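Local coordinates for protein PpBBE-like 1 D396N (Physcomitrella patens subsp. patens, PDB 6EO5) that probably oxidises cellobiose, as a flavin-dependent oxidase of the berberine bridge enzyme-like family that binds FAD, at residues Val166-Val176 with Tyr205-His216. Residues are numbered along the deposited sequence; the frame is centred on the assembly and turned at random.
With FAD (flavin-adenine dinucleotide), chain C.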
ATOM      1  N   VAL A 166      -5.204  -1.983  -6.963  1.00 55.42           N
ATOM      2  CA  VAL A 166      -5.137  -0.626  -7.502  1.00 53.51           C
ATOM      3  C   VAL A 166      -4.224  -0.595  -8.715  1.00 58.14           C
ATOM      4  O   VAL A 166      -4.573  -0.038  -9.766  1.00 59.58           O
ATOM      5  CB  VAL A 166      -4.663   0.363  -6.426  1.00 55.45           C
ATOM      6  CG1 VAL A 166      -4.661   1.765  -6.971  1.00 52.63           C
ATOM      7  CG2 VAL A 166      -5.548   0.271  -5.222  1.00 58.40           C
ATOM      8  N   THR A 167      -3.047  -1.217  -8.595  1.00 56.86           N
ATOM      9  CA  THR A 167      -2.087  -1.193  -9.691  1.00 59.07           C
ATOM     10  C   THR A 167      -2.672  -1.853 -10.934  1.00 57.34           C
ATOM     11  O   THR A 167      -2.400  -1.414 -12.053  1.00 61.23           O
ATOM     12  CB  THR A 167      -0.755  -1.845  -9.245  1.00 59.69           C
ATOM     13  OG1 THR A 167       0.351  -1.181  -9.872  1.00 52.64           O
ATOM     14  CG2 THR A 167      -0.688  -3.346  -9.561  1.00 53.61           C
ATOM     15  N   ASP A 168      -3.536  -2.854 -10.759  1.00 56.90           N
ATOM     16  CA  ASP A 168      -4.182  -3.512 -11.885  1.00 53.61           C
ATOM     17  C   ASP A 168      -5.151  -2.602 -12.626  1.00 59.29           C
ATOM     18  O   ASP A 168      -5.616  -2.969 -13.714  1.00 60.94           O
ATOM     19  CB  ASP A 168      -4.948  -4.746 -11.403  1.00 59.44           C
ATOM     20  CG  ASP A 168      -4.046  -5.919 -11.073  1.00 59.15           C
ATOM     21  OD1 ASP A 168      -3.007  -6.076 -11.747  1.00 62.04           O
ATOM     22  OD2 ASP A 168      -4.399  -6.693 -10.149  1.00 57.18           O
ATOM     23  N   ASN A 169      -5.504  -1.455 -12.051  1.00 57.47           N
ATOM     24  CA  ASN A 169      -6.489  -0.558 -12.636  1.00 58.80           C
ATOM     25  C   ASN A 169      -5.862   0.738 -13.125  1.00 62.07           C
ATOM     26  O   ASN A 169      -6.583   1.650 -13.550  1.00 60.74           O
ATOM     27  CB  ASN A 169      -7.603  -0.268 -11.629  1.00 57.47           C
ATOM     28  CG  ASN A 169      -8.527  -1.447 -11.438  1.00 58.34           C
ATOM     29  OD1 ASN A 169      -9.440  -1.650 -12.227  1.00 61.72           O
ATOM     30  ND2 ASN A 169      -8.291  -2.238 -10.390  1.00 58.08           N
ATOM     31  N   ILE A 170      -4.538   0.852 -13.039  1.00 60.89           N
ATOM     32  CA  ILE A 170      -3.833   1.935 -13.705  1.00 58.78           C
ATOM     33  C   ILE A 170      -3.942   1.709 -15.207  1.00 62.36           C
ATOM     34  O   ILE A 170      -3.436   0.714 -15.740  1.00 60.01           O
ATOM     35  CB  ILE A 170      -2.370   2.003 -13.248  1.00 57.99           C
ATOM     36  CG1 ILE A 170      -2.279   2.345 -11.755  1.00 58.42           C
ATOM     37  CG2 ILE A 170      -1.597   2.990 -14.105  1.00 54.85           C
ATOM     38  CD1 ILE A 170      -0.850   2.323 -11.187  1.00 54.55           C
ATOM     39  N   LEU A 171      -4.638   2.614 -15.893  1.00 63.39           N
ATOM     40  CA  LEU A 171      -4.733   2.574 -17.343  1.00 59.72           C
ATOM     41  C   LEU A 171      -3.655   3.416 -18.007  1.00 64.62           C
ATOM     42  O   LEU A 171      -3.310   3.156 -19.172  1.00 64.94           O
ATOM     43  CB  LEU A 171      -6.114   3.064 -17.800  1.00 65.28           C
ATOM     44  CG  LEU A 171      -7.333   2.150 -17.681  1.00 64.52           C
ATOM     45  CD1 LEU A 171      -8.583   2.962 -17.834  1.00 68.03           C
ATOM     46  CD2 LEU A 171      -7.292   1.079 -18.753  1.00 64.56           C
ATOM     47  N   GLU A 172      -3.105   4.390 -17.279  1.00 58.99           N
ATOM     48  CA  GLU A 172      -2.128   5.322 -17.808  1.00 60.49           C
ATOM     49  C   GLU A 172      -1.597   6.184 -16.670  1.00 63.84           C
ATOM     50  O   GLU A 172      -2.331   6.506 -15.733  1.00 67.05           O
ATOM     51  CB  GLU A 172      -2.751   6.201 -18.894  1.00 62.53           C
ATOM     52  CG  GLU A 172      -1.790   7.165 -19.553  1.00 68.44           C
ATOM     53  CD  GLU A 172      -2.491   8.252 -20.350  1.00 74.30           C
ATOM     54  OE1 GLU A 172      -2.912   7.972 -21.496  1.00 71.05           O
ATOM     55  OE2 GLU A 172      -2.621   9.387 -19.822  1.00 76.18           O
ATOM     56  N   VAL A 173      -0.315   6.550 -16.757  1.00 60.83           N
ATOM     57  CA  VAL A 173       0.281   7.552 -15.881  1.00 63.37           C
ATOM     58  C   VAL A 173       0.951   8.616 -16.735  1.00 66.71           C
ATOM     59  O   VAL A 173       1.281   8.398 -17.903  1.00 70.00           O
ATOM     60  CB  VAL A 173       1.331   6.974 -14.895  1.00 62.71           C
ATOM     61  CG1 VAL A 173       0.680   6.098 -13.853  1.00 62.73           C
ATOM     62  CG2 VAL A 173       2.409   6.219 -15.647  1.00 58.91           C
ATOM     63  N   GLN A 174       1.168   9.773 -16.121  1.00 65.47           N
ATOM     64  CA  GLN A 174       2.073  10.785 -16.641  1.00 67.49           C
ATOM     65  C   GLN A 174       3.083  11.124 -15.563  1.00 70.24           C
ATOM     66  O   GLN A 174       2.707  11.316 -14.401  1.00 66.26           O
ATOM     67  CB  GLN A 174       1.333  12.040 -17.055  1.00 68.97           C
ATOM     68  CG  GLN A 174       0.281  11.751 -18.075  1.00 77.50           C
ATOM     69  CD  GLN A 174      -0.369  13.004 -18.554  1.00 81.60           C
ATOM     70  OE1 GLN A 174       0.053  14.110 -18.189  1.00 86.33           O
ATOM     71  NE2 GLN A 174      -1.404  12.855 -19.376  1.00 80.41           N
ATOM     72  N   LEU A 175       4.358  11.197 -15.948  1.00 67.80           N
ATOM     73  CA  LEU A 175       5.418  11.506 -15.002  1.00 68.39           C
ATOM     74  C   LEU A 175       6.433  12.446 -15.640  1.00 70.39           C
ATOM     75  O   LEU A 175       6.525  12.567 -16.863  1.00 70.99           O
ATOM     76  CB  LEU A 175       6.120  10.232 -14.493  1.00 68.41           C
ATOM     77  CG  LEU A 175       6.824   9.341 -15.514  1.00 69.48           C
ATOM     78  CD1 LEU A 175       8.313   9.664 -15.573  1.00 67.39           C
ATOM     79  CD2 LEU A 175       6.590   7.884 -15.162  1.00 71.49           C
ATOM     80  N   VAL A 176       7.195  13.108 -14.776  1.00 72.38           N
ATOM     81  CA  VAL A 176       8.354  13.907 -15.154  1.00 70.19           C
ATOM     82  C   VAL A 176       9.583  13.018 -15.006  1.00 70.55           C
ATOM     83  O   VAL A 176       9.912  12.592 -13.893  1.00 69.38           O
ATOM     84  CB  VAL A 176       8.465  15.165 -14.276  1.00 70.12           C
ATOM     85  CG1 VAL A 176       9.742  15.936 -14.576  1.00 66.48           C
ATOM     86  CG2 VAL A 176       7.240  16.040 -14.464  1.00 68.73           C
ATOM     87  N   TYR A 205      11.554   5.610 -11.284  1.00 65.81           N
ATOM     88  CA  TYR A 205      11.465   5.974 -12.695  1.00 61.18           C
ATOM     89  C   TYR A 205      11.036   7.413 -12.924  1.00 61.46           C
ATOM     90  O   TYR A 205      10.813   7.799 -14.074  1.00 60.00           O
ATOM     91  CB  TYR A 205      10.507   5.037 -13.438  1.00 60.03           C
ATOM     92  CG  TYR A 205      10.952   3.599 -13.386  1.00 63.14           C
ATOM     93  CD1 TYR A 205      10.548   2.764 -12.351  1.00 63.86           C
ATOM     94  CD2 TYR A 205      11.796   3.079 -14.351  1.00 60.32           C
ATOM     95  CE1 TYR A 205      10.965   1.444 -12.292  1.00 62.81           C
ATOM     96  CE2 TYR A 205      12.221   1.758 -14.300  1.00 60.36           C
ATOM     97  CZ  TYR A 205      11.802   0.945 -13.271  1.00 59.81           C
ATOM     98  OH  TYR A 205      12.216  -0.368 -13.224  1.00 55.48           O
ATOM     99  N   GLY A 206      10.928   8.221 -11.880  1.00 60.20           N
ATOM    100  CA  GLY A 206      10.504   9.589 -12.052  1.00 60.86           C
ATOM    101  C   GLY A 206       9.335   9.906 -11.154  1.00 65.70           C
ATOM    102  O   GLY A 206       8.937   9.107 -10.299  1.00 69.17           O
ATOM    103  N   ILE A 207       8.763  11.087 -11.356  1.00 63.19           N
ATOM    104  CA  ILE A 207       7.738  11.630 -10.478  1.00 66.12           C
ATOM    105  C   ILE A 207       6.414  11.575 -11.229  1.00 66.17           C
ATOM    106  O   ILE A 207       6.174  12.379 -12.133  1.00 65.11           O
ATOM    107  CB  ILE A 207       8.079  13.055 -10.035  1.00 63.08           C
ATOM    108  CG1 ILE A 207       9.424  13.043  -9.307  1.00 60.66           C
ATOM    109  CG2 ILE A 207       6.956  13.626  -9.176  1.00 61.66           C
ATOM    110  CD1 ILE A 207       9.844  14.353  -8.758  1.00 63.59           C
ATOM    111  N   VAL A 208       5.556  10.618 -10.865  1.00 66.37           N
ATOM    112  CA  VAL A 208       4.220  10.538 -11.446  1.00 64.81           C
ATOM    113  C   VAL A 208       3.418  11.756 -11.012  1.00 66.80           C
ATOM    114  O   VAL A 208       3.366  12.094  -9.823  1.00 66.98           O
ATOM    115  CB  VAL A 208       3.520   9.233 -11.036  1.00 62.05           C
ATOM    116  CG1 VAL A 208       2.051   9.249 -11.486  1.00 60.26           C
ATOM    117  CG2 VAL A 208       4.238   8.034 -11.631  1.00 58.19           C
ATOM    118  N   THR A 209       2.803  12.436 -11.979  1.00 65.32           N
ATOM    119  CA  THR A 209       1.986  13.605 -11.679  1.00 68.39           C
ATOM    120  C   THR A 209       0.494  13.316 -11.706  1.00 68.48           C
ATOM    121  O   THR A 209      -0.258  13.958 -10.965  1.00 65.71           O
ATOM    122  CB  THR A 209       2.289  14.744 -12.655  1.00 65.17           C
ATOM    123  OG1 THR A 209       2.166  14.259 -13.998  1.00 67.21           O
ATOM    124  CG2 THR A 209       3.695  15.280 -12.420  1.00 66.07           C
ATOM    125  N   GLN A 210       0.041  12.366 -12.526  1.00 67.86           N
ATOM    126  CA  GLN A 210      -1.359  11.984 -12.468  1.00 67.94           C
ATOM    127  C   GLN A 210      -1.543  10.539 -12.913  1.00 66.43           C
ATOM    128  O   GLN A 210      -0.721   9.972 -13.640  1.00 62.60           O
ATOM    129  CB  GLN A 210      -2.236  12.921 -13.305  1.00 68.13           C
ATOM    130  CG  GLN A 210      -2.116  12.771 -14.805  1.00 71.99           C
ATOM    131  CD  GLN A 210      -3.267  13.454 -15.521  1.00 74.63           C
ATOM    132  OE1 GLN A 210      -3.824  14.439 -15.024  1.00 72.15           O
ATOM    133  NE2 GLN A 210      -3.645  12.923 -16.682  1.00 75.62           N
ATOM    134  N   PHE A 211      -2.643   9.954 -12.445  1.00 61.65           N
ATOM    135  CA  PHE A 211      -3.082   8.616 -12.799  1.00 62.95           C
ATOM    136  C   PHE A 211      -4.387   8.677 -13.585  1.00 64.50           C
ATOM    137  O   PHE A 211      -5.211   9.576 -13.390  1.00 65.05           O
ATOM    138  CB  PHE A 211      -3.332   7.767 -11.552  1.00 62.41           C
ATOM    139  CG  PHE A 211      -2.108   7.406 -10.796  1.00 58.01           C
ATOM    140  CD1 PHE A 211      -1.418   6.244 -11.101  1.00 59.74           C
ATOM    141  CD2 PHE A 211      -1.664   8.198  -9.753  1.00 59.92           C
ATOM    142  CE1 PHE A 211      -0.292   5.888 -10.402  1.00 55.30           C
ATOM    143  CE2 PHE A 211      -0.526   7.848  -9.036  1.00 61.22           C
ATOM    144  CZ  PHE A 211       0.160   6.689  -9.363  1.00 56.47           C
ATOM    145  N   THR A 212      -4.593   7.687 -14.448  1.00 62.66           N
ATOM    146  CA  THR A 212      -5.906   7.411 -15.019  1.00 67.31           C
ATOM    147  C   THR A 212      -6.297   5.994 -14.635  1.00 65.72           C
ATOM    148  O   THR A 212      -5.614   5.038 -15.022  1.00 65.59           O
ATOM    149  CB  THR A 212      -5.922   7.567 -16.540  1.00 66.04           C
ATOM    150  OG1 THR A 212      -5.549   8.905 -16.882  1.00 69.08           O
ATOM    151  CG2 THR A 212      -7.314   7.305 -17.060  1.00 59.21           C
ATOM    152  N   PHE A 213      -7.401   5.866 -13.891  1.00 65.48           N
ATOM    153  CA  PHE A 213      -7.852   4.604 -13.318  1.00 63.31           C
ATOM    154  C   PHE A 213      -9.094   4.081 -14.023  1.00 63.80           C
ATOM    155  O   PHE A 213      -9.986   4.851 -14.383  1.00 65.90           O
ATOM    156  CB  PHE A 213      -8.168   4.749 -11.828  1.00 56.42           C
ATOM    157  CG  PHE A 213      -6.957   4.896 -10.966  1.00 62.76           C
ATOM    158  CD1 PHE A 213      -6.121   3.810 -10.743  1.00 61.88           C
ATOM    159  CD2 PHE A 213      -6.653   6.112 -10.373  1.00 60.77           C
ATOM    160  CE1 PHE A 213      -5.005   3.925  -9.944  1.00 56.91           C
ATOM    161  CE2 PHE A 213      -5.536   6.239  -9.569  1.00 62.43           C
ATOM    162  CZ  PHE A 213      -4.708   5.141  -9.353  1.00 60.20           C
ATOM    163  N   ARG A 214      -9.133   2.766 -14.219  1.00 65.70           N
ATOM    164  CA  ARG A 214     -10.391   2.068 -14.446  1.00 63.17           C
ATOM    165  C   ARG A 214     -11.189   2.084 -13.147  1.00 64.58           C
ATOM    166  O   ARG A 214     -10.638   1.810 -12.076  1.00 63.75           O
ATOM    167  CB  ARG A 214     -10.126   0.631 -14.898  1.00 60.69           C
ATOM    168  CG  ARG A 214     -11.362  -0.232 -15.012  1.00 68.47           C
ATOM    169  CD  ARG A 214     -12.164   0.152 -16.259  1.00 81.81           C
ATOM    170  NE  ARG A 214     -11.392  -0.084 -17.485  1.00 90.04           N
ATOM    171  CZ  ARG A 214     -11.516   0.630 -18.603  1.00 83.50           C
ATOM    172  NH1 ARG A 214     -12.372   1.646 -18.643  1.00 81.02           N
ATOM    173  NH2 ARG A 214     -10.774   0.340 -19.669  1.00 75.65           N
ATOM    174  N   VAL A 215     -12.470   2.447 -13.223  1.00 64.36           N
ATOM    175  CA  VAL A 215     -13.317   2.532 -12.037  1.00 61.68           C
ATOM    176  C   VAL A 215     -14.424   1.488 -12.145  1.00 59.33           C
ATOM    177  O   VAL A 215     -14.661   0.911 -13.206  1.00 59.09           O
ATOM    178  CB  VAL A 215     -13.889   3.945 -11.814  1.00 63.16           C
ATOM    179  CG1 VAL A 215     -12.749   4.945 -11.619  1.00 59.41           C
ATOM    180  CG2 VAL A 215     -14.810   4.361 -12.960  1.00 62.33           C
ATOM    181  N   HIS A 216     -15.087   1.226 -11.012  1.00 60.82           N
ATOM    182  CA  HIS A 216     -16.051   0.133 -10.897  1.00 60.13           C
ATOM    183  C   HIS A 216     -17.316   0.571 -10.166  1.00 63.79           C
ATOM    184  O   HIS A 216     -17.248   1.274  -9.152  1.00 61.94           O
ATOM    185  CB  HIS A 216     -15.438  -1.071 -10.178  1.00 57.60           C
ATOM    186  CG  HIS A 216     -14.150  -1.527 -10.786  1.00 63.46           C
ATOM    187  ND1 HIS A 216     -14.080  -2.557 -11.699  1.00 59.58           N
ATOM    188  CD2 HIS A 216     -12.882  -1.072 -10.634  1.00 61.39           C
ATOM    189  CE1 HIS A 216     -12.824  -2.727 -12.071  1.00 56.47           C
ATOM    190  NE2 HIS A 216     -12.078  -1.837 -11.441  1.00 58.60           N
TER
HETATM  191  PA  FAD C 601       4.753   7.633   0.428  1.00 59.67           P
HETATM  192  O1A FAD C 601       5.656   7.440   1.637  1.00 53.70           O
HETATM  193  O2A FAD C 601       4.499   9.092   0.144  1.00 58.80           O
HETATM  194  O5B FAD C 601       5.274   6.876  -0.899  1.00 57.32           O
HETATM  195  C5B FAD C 601       5.845   5.586  -0.840  1.00 58.34           C
HETATM  196  C4B FAD C 601       6.866   5.394  -1.956  1.00 56.92           C
HETATM  197  O4B FAD C 601       6.304   5.764  -3.201  1.00 59.84           O
HETATM  198  C3B FAD C 601       8.096   6.263  -1.761  1.00 58.39           C
HETATM  199  O3B FAD C 601       9.208   5.590  -2.308  1.00 60.19           O
HETATM  200  C2B FAD C 601       7.789   7.469  -2.609  1.00 58.68           C
HETATM  201  O2B FAD C 601       8.958   8.134  -3.017  1.00 61.00           O
HETATM  202  C1B FAD C 601       7.016   6.852  -3.768  1.00 62.56           C
HETATM  203  N9A FAD C 601       6.131   7.875  -4.369  1.00 62.86           N
HETATM  204  C8A FAD C 601       5.208   8.654  -3.712  1.00 62.51           C
HETATM  205  N7A FAD C 601       4.620   9.479  -4.605  1.00 61.95           N
HETATM  206  C5A FAD C 601       5.154   9.245  -5.822  1.00 59.10           C
HETATM  207  C6A FAD C 601       4.923   9.812  -7.061  1.00 61.67           C
HETATM  208  N6A FAD C 601       4.018  10.777  -7.185  1.00 63.21           N
HETATM  209  N1A FAD C 601       5.629   9.368  -8.158  1.00 62.62           N
HETATM  210  C2A FAD C 601       6.570   8.376  -8.008  1.00 59.17           C
HETATM  211  N3A FAD C 601       6.805   7.815  -6.771  1.00 61.34           N
HETATM  212  C4A FAD C 601       6.108   8.247  -5.692  1.00 61.90           C
HETATM  213  N1  FAD C 601      -1.277  -1.121   1.813  1.00 57.61           N
HETATM  214  C2  FAD C 601      -2.272  -1.839   1.139  1.00 62.28           C
HETATM  215  O2  FAD C 601      -2.063  -2.419   0.053  1.00 55.17           O
HETATM  216  N3  FAD C 601      -3.542  -1.897   1.688  1.00 63.86           N
HETATM  217  C4  FAD C 601      -3.822  -1.267   2.882  1.00 61.41           C
HETATM  218  O4  FAD C 601      -4.960  -1.324   3.338  1.00 65.96           O
HETATM  219  C4X FAD C 601      -2.836  -0.558   3.552  1.00 62.15           C
HETATM  220  N5  FAD C 601      -3.137   0.107   4.721  1.00 61.75           N
HETATM  221  C5X FAD C 601      -2.267   1.062   5.213  1.00 60.76           C
HETATM  222  C6  FAD C 601      -2.643   1.826   6.312  1.00 59.00           C
HETATM  223  C7  FAD C 601      -1.860   2.891   6.784  1.00 60.59           C
HETATM  224  C7M FAD C 601      -2.313   3.709   7.972  1.00 55.46           C
HETATM  225  C8  FAD C 601      -0.602   3.106   6.182  1.00 55.80           C
HETATM  226  C8M FAD C 601       0.352   4.161   6.711  1.00 54.87           C
HETATM  227  C9  FAD C 601      -0.198   2.263   5.130  1.00 58.48           C
HETATM  228  C9A FAD C 601      -1.023   1.247   4.615  1.00 60.98           C
HETATM  229  N10 FAD C 601      -0.631   0.368   3.596  1.00 59.23           N
HETATM  230  C10 FAD C 601      -1.566  -0.450   2.992  1.00 58.15           C
HETATM  231  C1' FAD C 601       0.703   0.478   2.935  1.00 56.75           C
HETATM  232  C2' FAD C 601       0.600   1.461   1.773  1.00 58.43           C
HETATM  233  O2' FAD C 601       0.006   0.895   0.627  1.00 56.72           O
HETATM  234  C3' FAD C 601       1.992   1.933   1.419  1.00 54.81           C
HETATM  235  O3' FAD C 601       2.508   2.532   2.583  1.00 55.42           O
HETATM  236  C4' FAD C 601       1.935   2.911   0.248  1.00 56.12           C
HETATM  237  O4' FAD C 601       3.127   2.787  -0.502  1.00 52.97           O
HETATM  238  C5' FAD C 601       1.722   4.339   0.745  1.00 53.17           C
HETATM  239  O5' FAD C 601       1.786   5.304  -0.284  1.00 53.90           O
HETATM  240  P   FAD C 601       1.978   6.856   0.130  1.00 57.10           P
HETATM  241  O1P FAD C 601       1.874   7.721  -1.104  1.00 60.40           O
HETATM  242  O2P FAD C 601       1.053   7.306   1.229  1.00 59.87           O
HETATM  243  O3P FAD C 601       3.418   6.842   0.848  1.00 62.08           O
HETATM  244  O   HOH W   1      -3.109  10.187 -16.824  1.00 67.86           O
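Val-173 and Phe-211 pair across the strands without hydrogen bonds, their side chains side by side, with Val-173 CG1 3.5 Å from Phe-211 CD1. Ile-170 CD1 joins Val-173 at that ring, while Ile-170 CG1 and Val-166 CG1 both meet Phe-213 CE1. Branched aliphatic and aromatic residues suit this buried side, where helix 147-153 packs on both rings. On the opposite face Glu-172, Thr-212, Gln-174 and Gln-210 form a polar patch: the glutamines run alongside each other, amide planes 38° apart, and one water links Glu-172 OE2, Gln-210 NE2 and Thr-212 OG1; Glu-172 OE1 accepts a hydrogen bond from Asn-186 ND2. Two classic beta bulges interrupt the ladder. Thr-212 O receives Leu-171 N at 2.8 Å and, weakly, Glu-172 N. Gln-174 O accepts Thr-209 N (2.7 Å) and, weakly, Gln-210 N; the short Thr-209 hydroxyl, at chi1 53°, donates to that oxygen from above the carbonyl plane. Leu-171 CD1 sits 3.8 Å over the centre of the Arg-214 guanidinium. At the far end, His-216 NE2 donates in its ring plane to Asn-169 OD1 (2.8 Å), amide and ring nearly perpendicular. Val-208 N donates to adenine N1A, and N6A to Val-208 O. This twice-bulged antiparallel pair belongs to the FAD-binding domain of a VAO-family flavoprotein.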